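Local coordinates for protein heat shock protease HtrA (PDB 1L1J) that is thought to act as an ATP-independent, heat-shock serine endopeptidase, the chain here being its trypsin-like protease domain, at residues Tyr68-Tyr73 and Leu103-Ile108; Ile135-Pro140 and Pro186-His191; Val151-Asn156 and Leu171-Ala176. All coordinates share one frame; numbering follows the deposited sequence.

Interaction 1: Tyr68-Tyr73 and Leu103-Ile108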
# COMPACT_ATOMS: atom_id res chain seq x y z
N TYR A 68 -9.36 11.00 -0.56
CA TYR A 68 -9.25 9.96 0.45
C TYR A 68 -8.28 8.87 -0.00
O TYR A 68 -8.35 8.38 -1.13
CB TYR A 68 -10.64 9.41 0.76
CG TYR A 68 -11.35 10.28 1.75
CD1 TYR A 68 -12.60 10.83 1.46
CD2 TYR A 68 -10.77 10.57 2.99
CE1 TYR A 68 -13.25 11.66 2.37
CE2 TYR A 68 -11.41 11.39 3.91
CZ TYR A 68 -12.65 11.94 3.60
OH TYR A 68 -13.29 12.76 4.50
N ILE A 69 -7.39 8.50 0.90
CA ILE A 69 -6.35 7.53 0.61
C ILE A 69 -6.25 6.37 1.60
O ILE A 69 -6.45 6.53 2.80
CB ILE A 69 -4.99 8.25 0.56
CG1 ILE A 69 -4.95 9.19 -0.65
CG2 ILE A 69 -3.84 7.25 0.53
CD1 ILE A 69 -3.74 10.11 -0.68
N LEU A 70 -5.93 5.19 1.08
CA LEU A 70 -5.77 4.01 1.90
C LEU A 70 -4.30 3.62 1.87
O LEU A 70 -3.58 3.98 0.93
CB LEU A 70 -6.61 2.85 1.36
CG LEU A 70 -8.08 2.85 1.78
CD1 LEU A 70 -8.93 2.00 0.83
CD2 LEU A 70 -8.15 2.35 3.21
N THR A 71 -3.87 2.90 2.89
CA THR A 71 -2.49 2.44 2.98
C THR A 71 -2.36 1.51 4.16
O THR A 71 -3.36 1.10 4.75
CB THR A 71 -1.50 3.60 3.16
OG1 THR A 71 -0.16 3.09 3.13
CG2 THR A 71 -1.74 4.30 4.49
N ASN A 72 -1.13 1.18 4.51
CA ASN A 72 -0.90 0.31 5.65
C ASN A 72 -0.73 1.14 6.91
O ASN A 72 -0.05 2.17 6.90
CB ASN A 72 0.33 -0.56 5.39
CG ASN A 72 -0.04 -1.93 4.88
OD1 ASN A 72 0.79 -2.63 4.29
ND2 ASN A 72 -1.28 -2.34 5.11
N TYR A 73 -1.36 0.70 8.00
CA TYR A 73 -1.27 1.43 9.25
C TYR A 73 0.17 1.54 9.71
O TYR A 73 0.58 2.58 10.20
CB TYR A 73 -2.08 0.76 10.35
CG TYR A 73 -2.05 1.55 11.65
CD1 TYR A 73 -2.70 2.79 11.74
CD2 TYR A 73 -1.34 1.09 12.77
CE1 TYR A 73 -2.65 3.54 12.91
CE2 TYR A 73 -1.29 1.84 13.94
CZ TYR A 73 -1.95 3.06 14.00
OH TYR A 73 -1.91 3.82 15.15
N LEU A 103 -5.56 -4.75 12.05
CA LEU A 103 -5.94 -5.13 10.69
C LEU A 103 -4.87 -4.57 9.75
O LEU A 103 -4.61 -5.10 8.66
CB LEU A 103 -7.29 -4.52 10.33
CG LEU A 103 -8.46 -4.92 11.21
CD1 LEU A 103 -9.61 -3.96 10.98
CD2 LEU A 103 -8.87 -6.35 10.92
N ASP A 104 -4.28 -3.48 10.21
CA ASP A 104 -3.23 -2.74 9.52
C ASP A 104 -3.73 -1.96 8.30
O ASP A 104 -3.08 -1.92 7.26
CB ASP A 104 -2.07 -3.64 9.12
CG ASP A 104 -0.82 -2.85 8.76
OD1 ASP A 104 0.17 -3.45 8.28
OD2 ASP A 104 -0.82 -1.62 8.97
N ILE A 105 -4.91 -1.37 8.45
CA ILE A 105 -5.52 -0.54 7.42
C ILE A 105 -5.41 0.88 7.95
O ILE A 105 -5.32 1.09 9.16
CB ILE A 105 -7.02 -0.87 7.22
CG1 ILE A 105 -7.18 -2.30 6.71
CG2 ILE A 105 -7.64 0.10 6.23
CD1 ILE A 105 -8.62 -2.69 6.40
N ALA A 106 -5.42 1.87 7.06
CA ALA A 106 -5.31 3.25 7.48
C ALA A 106 -5.72 4.18 6.36
O ALA A 106 -5.24 4.06 5.24
CB ALA A 106 -3.88 3.55 7.92
N VAL A 107 -6.61 5.12 6.66
CA VAL A 107 -7.07 6.07 5.66
C VAL A 107 -6.51 7.47 5.92
O VAL A 107 -6.37 7.92 7.07
CB VAL A 107 -8.61 6.12 5.60
CG1 VAL A 107 -9.17 6.61 6.92
CG2 VAL A 107 -9.05 7.00 4.44
N ILE A 108 -6.20 8.16 4.83
CA ILE A 108 -5.62 9.48 4.87
C ILE A 108 -6.42 10.42 3.97
O ILE A 108 -7.23 9.97 3.17
CB ILE A 108 -4.15 9.38 4.43
CG1 ILE A 108 -3.25 9.61 5.64
CG2 ILE A 108 -3.86 10.30 3.25
CD1 ILE A 108 -3.45 8.58 6.73

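Interaction 2: Ile135-Pro140 and Pro186-His191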
# COMPACT_ATOMS: atom_id res chain seq x y z
N ILE A 135 -1.86 -7.62 -9.71
CA ILE A 135 -0.81 -6.69 -10.04
C ILE A 135 -0.57 -5.80 -8.83
O ILE A 135 -1.46 -5.07 -8.42
CB ILE A 135 -1.21 -5.83 -11.27
CG1 ILE A 135 -1.88 -6.72 -12.32
CG2 ILE A 135 0.02 -5.18 -11.89
CD1 ILE A 135 -2.41 -5.97 -13.53
N ALA A 136 0.62 -5.88 -8.24
CA ALA A 136 0.95 -5.06 -7.08
C ALA A 136 1.56 -3.76 -7.57
O ALA A 136 2.46 -3.78 -8.42
CB ALA A 136 1.93 -5.78 -6.21
N ILE A 137 1.06 -2.62 -7.08
CA ILE A 137 1.63 -1.34 -7.51
C ILE A 137 2.15 -0.56 -6.33
O ILE A 137 1.50 -0.49 -5.28
CB ILE A 137 0.61 -0.46 -8.26
CG1 ILE A 137 -0.02 -1.24 -9.43
CG2 ILE A 137 1.33 0.76 -8.83
CD1 ILE A 137 -0.56 -0.37 -10.53
N GLY A 138 3.32 0.04 -6.50
CA GLY A 138 3.92 0.81 -5.43
C GLY A 138 4.43 2.15 -5.92
O GLY A 138 4.46 2.39 -7.14
N ASN A 139 4.86 3.01 -5.01
CA ASN A 139 5.35 4.31 -5.44
C ASN A 139 6.18 5.05 -4.39
O ASN A 139 6.10 6.27 -4.29
CB ASN A 139 4.15 5.17 -5.84
CG ASN A 139 4.57 6.44 -6.54
OD1 ASN A 139 5.75 6.81 -6.53
ND2 ASN A 139 3.61 7.13 -7.15
N PRO A 140 7.01 4.32 -3.63
CA PRO A 140 7.83 4.96 -2.60
C PRO A 140 8.73 6.13 -3.03
O PRO A 140 9.06 6.99 -2.21
CB PRO A 140 8.63 3.80 -2.02
CG PRO A 140 8.79 2.91 -3.18
CD PRO A 140 7.41 2.91 -3.80
N PRO A 186 -1.78 -0.64 -4.05
CA PRO A 186 -2.90 -1.58 -4.17
C PRO A 186 -2.52 -2.88 -4.88
O PRO A 186 -1.48 -2.96 -5.54
CB PRO A 186 -3.91 -0.79 -4.99
CG PRO A 186 -3.01 -0.11 -5.98
CD PRO A 186 -1.83 0.36 -5.12
N LEU A 187 -3.36 -3.90 -4.71
CA LEU A 187 -3.18 -5.19 -5.36
C LEU A 187 -4.39 -5.28 -6.30
O LEU A 187 -5.52 -5.45 -5.84
CB LEU A 187 -3.24 -6.34 -4.35
CG LEU A 187 -2.90 -7.73 -4.91
CD1 LEU A 187 -1.41 -7.79 -5.23
CD2 LEU A 187 -3.26 -8.82 -3.92
N LEU A 188 -4.17 -5.16 -7.61
CA LEU A 188 -5.27 -5.18 -8.58
C LEU A 188 -5.55 -6.47 -9.37
O LEU A 188 -4.79 -7.44 -9.33
CB LEU A 188 -5.06 -4.04 -9.59
CG LEU A 188 -4.77 -2.62 -9.11
CD1 LEU A 188 -4.07 -1.87 -10.23
CD2 LEU A 188 -6.05 -1.90 -8.68
N ASN A 189 -6.66 -6.41 -10.11
CA ASN A 189 -7.16 -7.45 -11.00
C ASN A 189 -6.68 -7.18 -12.40
O ASN A 189 -5.87 -6.30 -12.63
CB ASN A 189 -8.67 -7.41 -11.07
CG ASN A 189 -9.32 -7.93 -9.86
OD1 ASN A 189 -10.53 -7.81 -9.69
ND2 ASN A 189 -8.52 -8.55 -8.99
N ILE A 190 -7.23 -7.93 -13.35
CA ILE A 190 -6.91 -7.72 -14.74
C ILE A 190 -7.95 -6.70 -15.16
O ILE A 190 -7.91 -6.16 -16.25
CB ILE A 190 -7.07 -8.98 -15.61
CG1 ILE A 190 -7.90 -10.05 -14.88
CG2 ILE A 190 -5.70 -9.46 -16.06
CD1 ILE A 190 -7.26 -10.63 -13.59
N HIS A 191 -8.87 -6.45 -14.24
CA HIS A 191 -9.94 -5.49 -14.48
C HIS A 191 -9.69 -4.11 -13.88
O HIS A 191 -10.52 -3.23 -14.03
CB HIS A 191 -11.26 -6.06 -13.97
CG HIS A 191 -11.64 -7.37 -14.59
ND1 HIS A 191 -11.14 -8.57 -14.15
CD2 HIS A 191 -12.41 -7.65 -15.66
CE1 HIS A 191 -11.59 -9.54 -14.93
NE2 HIS A 191 -12.37 -9.01 -15.85

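Interaction 3: Val151-Asn156 and Leu171-Ala176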
# COMPACT_ATOMS: atom_id res chain seq x y z
N VAL A 151 0.01 -14.16 -9.14
CA VAL A 151 -1.34 -14.68 -9.23
C VAL A 151 -1.90 -14.84 -7.84
O VAL A 151 -1.15 -14.77 -6.86
CB VAL A 151 -1.30 -16.02 -10.00
CG1 VAL A 151 -1.30 -17.21 -9.05
CG2 VAL A 151 -2.41 -16.05 -10.99
N VAL A 152 -3.21 -15.03 -7.71
CA VAL A 152 -3.71 -15.21 -6.35
C VAL A 152 -3.38 -16.65 -5.98
O VAL A 152 -3.67 -17.58 -6.74
CB VAL A 152 -5.20 -14.98 -6.24
CG1 VAL A 152 -5.60 -15.12 -4.79
CG2 VAL A 152 -5.56 -13.58 -6.72
N SER A 153 -2.72 -16.81 -4.83
CA SER A 153 -2.28 -18.11 -4.34
C SER A 153 -3.23 -18.76 -3.34
O SER A 153 -3.45 -19.97 -3.36
CB SER A 153 -0.92 -17.98 -3.66
OG SER A 153 0.09 -17.63 -4.58
N ALA A 154 -3.79 -17.93 -2.47
CA ALA A 154 -4.68 -18.41 -1.45
C ALA A 154 -5.33 -17.21 -0.77
O ALA A 154 -4.83 -16.08 -0.82
CB ALA A 154 -3.89 -19.23 -0.45
N THR A 155 -6.48 -17.45 -0.14
CA THR A 155 -7.20 -16.41 0.56
C THR A 155 -7.23 -16.76 2.02
O THR A 155 -6.66 -17.77 2.44
CB THR A 155 -8.63 -16.31 0.07
OG1 THR A 155 -9.20 -17.63 0.03
CG2 THR A 155 -8.67 -15.71 -1.32
N ASN A 156 -7.89 -15.91 2.80
CA ASN A 156 -8.03 -16.10 4.23
C ASN A 156 -6.84 -16.76 4.91
O ASN A 156 -6.99 -17.79 5.55
CB ASN A 156 -9.27 -16.94 4.50
CG ASN A 156 -10.07 -16.40 5.66
OD1 ASN A 156 -10.63 -15.30 5.58
ND2 ASN A 156 -10.11 -17.15 6.76
N LEU A 171 -5.57 -12.61 5.33
CA LEU A 171 -4.78 -12.16 4.19
C LEU A 171 -4.87 -12.91 2.88
O LEU A 171 -5.07 -14.13 2.83
CB LEU A 171 -3.30 -12.09 4.61
CG LEU A 171 -3.01 -11.29 5.87
CD1 LEU A 171 -1.55 -11.48 6.26
CD2 LEU A 171 -3.34 -9.81 5.64
N ILE A 172 -4.73 -12.15 1.79
CA ILE A 172 -4.72 -12.72 0.46
C ILE A 172 -3.24 -12.96 0.20
O ILE A 172 -2.41 -12.13 0.55
CB ILE A 172 -5.25 -11.74 -0.60
CG1 ILE A 172 -6.78 -11.68 -0.52
CG2 ILE A 172 -4.77 -12.18 -2.00
CD1 ILE A 172 -7.44 -10.51 -1.23
N GLN A 173 -2.92 -14.11 -0.38
CA GLN A 173 -1.54 -14.47 -0.70
C GLN A 173 -1.31 -14.40 -2.22
O GLN A 173 -2.23 -14.66 -3.00
CB GLN A 173 -1.26 -15.89 -0.19
CG GLN A 173 0.20 -16.33 -0.22
CD GLN A 173 0.35 -17.81 0.12
OE1 GLN A 173 -0.38 -18.33 0.97
NE2 GLN A 173 1.29 -18.49 -0.53
N THR A 174 -0.10 -14.02 -2.62
CA THR A 174 0.26 -13.92 -4.05
C THR A 174 1.70 -14.33 -4.25
O THR A 174 2.52 -14.26 -3.32
CB THR A 174 0.20 -12.47 -4.61
OG1 THR A 174 0.18 -11.53 -3.52
CG2 THR A 174 -1.00 -12.27 -5.50
N ASP A 175 2.03 -14.77 -5.45
CA ASP A 175 3.41 -15.11 -5.73
C ASP A 175 4.03 -13.85 -6.35
O ASP A 175 5.16 -13.88 -6.85
CB ASP A 175 3.52 -16.33 -6.64
CG ASP A 175 2.58 -16.27 -7.80
OD1 ASP A 175 2.13 -15.17 -8.15
OD2 ASP A 175 2.30 -17.33 -8.37
N ALA A 176 3.27 -12.75 -6.31
CA ALA A 176 3.76 -11.46 -6.78
C ALA A 176 4.58 -10.91 -5.63
O ALA A 176 4.14 -10.94 -4.49
CB ALA A 176 2.60 -10.53 -7.06
O HOH W 1 2.20 -17.93 -3.01

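Interaction 1: Tyr68-Tyr73 and Leu103-Ile108
The predicted charge-relay site of this trypsin-like protease domain meets the end of an antiparallel strand pair here, where Asn72 and Tyr73 close on Asp104. Asn72 ND2 donates to Asp104 O at 2.8 Å, nearly along the C=O axis, although the acceptor lies 25° out of the amide plane. Tyr73 N adds a weak bond to the same carbonyl, so two donors grip one oxygen. Alongside, the Asn72 amide stacks on the Asp104 carboxylate with their planes 15° apart. CG of Asp104 is anti to the backbone N (chi1 -164°), which carries the carboxylate across to Asn72 and Tyr73; Asp104 OD1 is hydrogen-bonded to His74 ND1, while Asn72 OD1 is hydrogen-bonded to Ser183 OG, the other two predicted triad residues. Farther along, Ile69 and Ile108 form a hydrogen-bonded pair, Ile69 N to Ile108 O at 2.7 Å and Ile108 N to Ile69 O at 2.6 Å. Their side chains meet on the face shared with Thr71 and Ala106, Ile69 CB lying 3.6 Å from Ile108 CG2. Ala106 CB approaches the edge of the Tyr73 ring, 4.1 Å from CD1. Elsewhere Leu70 CD2 lies beside Ile105 CG2 at 3.8 Å, the two side chains pointing the same way. Val219 of helix 216-223 touches both leucine and isoleucine, while strands 54-64 and 98-100 flank the pair within the antiparallel sheet.

Interaction 2: Ile135-Pro140 and Pro186-His191
Three backbone hydrogen bonds join Ile135 and Ile137 to Pro186 and Leu188, pairing antiparallel strands in the second of the two beta barrels expected of a chymotrypsin-like fold. Leu188 N donates to Ile135 O at 2.8 Å and almost straight, 173° at the hydrogen, and Ile135 N returns a bond to Leu188 O at 3.0 Å. The third runs from Ile137 N to Pro186 O, also 3.0 Å. It has no counterpart in the other direction, because a proline nitrogen carries no hydrogen; the ring instead sets its CD 3.4 Å from Ile137 O. Asn198 ND2 gives Pro186 O a second, weak bond.

Packing spreads from both faces of the pair. On one, Ile137 CD1 and Leu188 CD1 touch at 3.8 Å, the isoleucine placing CG1 anti to its carbonyl carbon (chi1 -53°), which swings CD1 to Leu188. Ile135 and Leu188 both also rest on Val9 of helix 5-13, which closes over this side. On the other face the small Ala136 CB meets Leu187 CD1 at 4.0 Å, close to Asn182 of the predicted substrate site. Strands 146-160 and 193-198 continue the sheet beyond 133-138 and 186-188 respectively, and Pro186 reaches Phe61 of strand 54-64 in the other sheet. Where the second strand gives way to loop, the methyl tip CD1 of Ile135 ends against the backbone carbonyl Asn189 O, 3.6 Å away.

Interaction 3: Val151-Asn156 and Leu171-Ala176
Gln173 faces both Ser153 and Ala154, and its backbone supplies the firm part of this contact, near the open end of the beta hairpin formed by strands 146-160 and 167-174. Ser153 N donates to Gln173 O at 2.9 Å, and Gln173 N donates to Ala154 O at 2.8 Å, both nearly straight at the hydrogen. That two consecutive residues lie across from one is consistent with a beta bulge at Ser153 and Ala154. On the buried side Val152 CG1 meets Ile172 CG2 at 4.1 Å, an apolar touch continued by Pro215 of strand 211-215 against Ile172.

The other side is looser and partly open to solvent. Gln173, its CG anti to the backbone N (chi1 -170°) and its chain extended, reaches alongside Ser153 with NE2 3.9 Å from Ser153 CB. A water bridges the polar tips, 2.6 Å from Ser153 OG and 2.7 Å from Gln173 NE2, accepting from the amide; Arg157 NH1 gives a weak bond to Gln173 OE1. Beyond Ala154 the chain turns a corner, and Asn156 N passes Leu171 O without bonding to it.

At the other end Asp175 curls back on Val151: Val151 N donates a hydrogen bond to Asp175 OD1 (2.5 Å), on the syn side and 21° out of the carboxylate plane. Val151 CG1 lies 3.7 Å from Asp175 OD2. An alanine in place of Asp175 would probably leave Val151 N without its carboxylate mate and open a gap beside the valine. Backbone amides around Gln173 thus hold the two strands together, while beside them the pairing depends on a carboxylate standing in for a strand carbonyl and on a shared water.

Interactions 1 and 2 are buried, whereas interaction 3 lies farther out, its centre about 15 Å from the centre of the chain, and is partly exposed. Burial does not follow the division into sheets: interaction 1 belongs to the antiparallel sheet, and the other two share the mixed sheet, where strands 133-138 and 146-160 are neighbours. Interaction 3 is nested inside the loop closed by interaction 2, and the two touch where Leu187 CD2 packs on Ile172 CG2. Their chemistry differs with place. Interaction 2 is backbone bonding wrapped in aliphatic groups, interaction 1 adds buried polar side chains linked to the predicted triad, and interaction 3 combines a small apolar touch with a bridging water and a carboxylate on its exposed side.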